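Local coordinates for protein rifin (Plasmodium falciparum, PDB 7JZK) that binds, through its V2 domain, the LAIR1 ectodomain carried by an antibody, and is probably a variant surface antigen of the malaria parasite, at residues D42-G46 with T47-S51. Sequence-based numbering, arbitrary orientation.
With NAG (2-acetamido-2-deoxy-beta-D-glucopyranose), chain E.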
loop_
_atom_site.group_PDB
_atom_site.type_symbol
_atom_site.label_atom_id
_atom_site.label_comp_id
_atom_site.label_asym_id
_atom_site.label_seq_id
_atom_site.Cartn_x
_atom_site.Cartn_y
_atom_site.Cartn_z
ATOM N N ASP B 42 -13.536 0.121 6.853
ATOM C CA ASP B 42 -14.671 -0.430 7.629
ATOM C C ASP B 42 -14.462 -1.924 7.847
ATOM O O ASP B 42 -15.160 -2.504 8.682
ATOM C CB ASP B 42 -15.965 -0.216 6.862
ATOM C CG ASP B 42 -16.295 1.250 6.685
ATOM O OD1 ASP B 42 -16.874 1.833 7.617
ATOM O OD2 ASP B 42 -15.956 1.795 5.622
ATOM N N ASN B 43 -13.532 -2.516 7.119
ATOM C CA ASN B 43 -13.323 -3.975 7.194
ATOM C C ASN B 43 -11.833 -4.263 7.320
ATOM O O ASN B 43 -11.057 -3.497 6.773
ATOM C CB ASN B 43 -13.917 -4.665 5.970
ATOM C CG ASN B 43 -15.390 -4.385 5.777
ATOM O OD1 ASN B 43 -16.217 -4.811 6.575
ATOM N ND2 ASN B 43 -15.730 -3.674 4.715
ATOM N N LEU B 44 -11.480 -5.299 8.072
ATOM C CA LEU B 44 -10.072 -5.714 8.211
ATOM C C LEU B 44 -9.970 -7.228 8.117
ATOM O O LEU B 44 -10.777 -7.907 8.739
ATOM C CB LEU B 44 -9.506 -5.224 9.539
ATOM C CG LEU B 44 -7.992 -5.115 9.620
ATOM C CD1 LEU B 44 -7.449 -4.388 8.405
ATOM C CD2 LEU B 44 -7.589 -4.400 10.897
ATOM N N ASN B 45 -9.024 -7.719 7.336
ATOM C CA ASN B 45 -8.747 -9.166 7.269
ATOM C C ASN B 45 -9.986 -9.947 6.889
ATOM O O ASN B 45 -10.216 -11.003 7.475
ATOM C CB ASN B 45 -8.054 -9.586 8.546
ATOM C CG ASN B 45 -7.434 -10.952 8.486
ATOM O OD1 ASN B 45 -6.491 -11.206 7.746
ATOM N ND2 ASN B 45 -7.998 -11.819 9.289
ATOM N N GLY B 46 -10.755 -9.442 5.942
ATOM C CA GLY B 46 -11.877 -10.239 5.420
ATOM C C GLY B 46 -13.130 -10.188 6.248
ATOM O O GLY B 46 -14.029 -10.981 5.991
ATOM N N THR B 47 -13.177 -9.291 7.211
ATOM C CA THR B 47 -14.344 -9.269 8.098
ATOM C C THR B 47 -14.537 -7.857 8.622
ATOM O O THR B 47 -13.605 -7.066 8.536
ATOM C CB THR B 47 -14.223 -10.349 9.172
ATOM O OG1 THR B 47 -15.542 -10.600 9.648
ATOM C CG2 THR B 47 -13.274 -9.984 10.291
ATOM N N SER B 48 -15.720 -7.581 9.144
ATOM C CA SER B 48 -16.033 -6.245 9.679
ATOM C C SER B 48 -15.145 -5.994 10.883
ATOM O O SER B 48 -14.683 -6.949 11.472
ATOM C CB SER B 48 -17.480 -6.158 10.047
ATOM O OG SER B 48 -17.740 -6.805 11.277
ATOM N N LEU B 49 -14.913 -4.730 11.194
ATOM C CA LEU B 49 -14.017 -4.401 12.317
ATOM C C LEU B 49 -14.661 -4.866 13.620
ATOM O O LEU B 49 -13.915 -5.264 14.510
ATOM C CB LEU B 49 -13.840 -2.882 12.327
ATOM C CG LEU B 49 -12.415 -2.352 12.204
ATOM C CD1 LEU B 49 -11.655 -3.103 11.134
ATOM C CD2 LEU B 49 -12.427 -0.868 11.887
ATOM N N LYS B 50 -15.998 -4.858 13.702
ATOM C CA LYS B 50 -16.596 -5.424 14.916
ATOM C C LYS B 50 -16.359 -6.922 14.976
ATOM O O LYS B 50 -15.997 -7.459 16.020
ATOM C CB LYS B 50 -18.108 -5.143 14.991
ATOM C CG LYS B 50 -18.847 -5.825 16.155
ATOM C CD LYS B 50 -20.381 -5.524 16.131
ATOM C CE LYS B 50 -21.090 -5.720 17.514
ATOM N NZ LYS B 50 -20.521 -4.809 18.592
ATOM N N SER B 51 -16.525 -7.611 13.848
ATOM C CA SER B 51 -16.232 -9.040 13.781
ATOM C C SER B 51 -14.744 -9.305 13.956
ATOM O O SER B 51 -14.346 -10.307 14.552
ATOM C CB SER B 51 -16.704 -9.598 12.434
ATOM O OG SER B 51 -16.139 -10.866 12.110
HETATM C C1 NAG E . -7.611 -13.151 9.485
HETATM C C2 NAG E . -8.223 -13.621 10.756
HETATM C C3 NAG E . -7.680 -14.981 11.094
HETATM C C4 NAG E . -7.856 -15.958 9.941
HETATM C C5 NAG E . -7.517 -15.366 8.568
HETATM C C6 NAG E . -8.129 -16.174 7.444
HETATM C C7 NAG E . -8.958 -11.972 12.389
HETATM C C8 NAG E . -8.560 -11.090 13.523
HETATM N N2 NAG E . -7.989 -12.710 11.851
HETATM O O3 NAG E . -8.369 -15.423 12.260
HETATM O O4 NAG E . -6.880 -16.968 10.150
HETATM O O5 NAG E . -8.000 -14.016 8.418
HETATM O O6 NAG E . -7.714 -15.659 6.188
HETATM O O7 NAG E . -10.089 -11.985 11.943
#
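L44 and T47 pair as the last rung of a tiny antiparallel hairpin closed by a type I' turn through N45 and G46. Two backbone bonds make this rung, L44 N to T47 O at 2.8 Å and T47 N to L44 O at 3.2 Å. Beyond the N43–S48 pair, a weak bond from L49 N to D42 O (3.4 Å) ties the entry strand to the first turn of helix 49-55.

The inner side is compact. L49 lays CD1 against CB of L44 at 3.4 Å; L44 also packs on A67 and I68 of helix 61-75, and L49 on I32 and L35 of helix 13-39. T47 shares the face of L44, with CG2 3.6 Å from L44 O; its OG1, anti to the backbone N (chi1 -159°), thereby meets S51 OG in a 2.5 Å hydrogen bond. The exposed side, with N43 and G46, is looser: OD1 of N43 lies 3.4 Å from S48 CA, a van der Waals contact. N45 ND2 is bonded to C1 of NAG, the sugar lying beside F52 of helix 49-55. S48 OG, at the N-cap, accepts from S51 N at 3.0 Å, satisfying a first-turn N-H, so a strand residue also starts the helix, while positive phi at N45 and G46 lets the chain reverse so tightly.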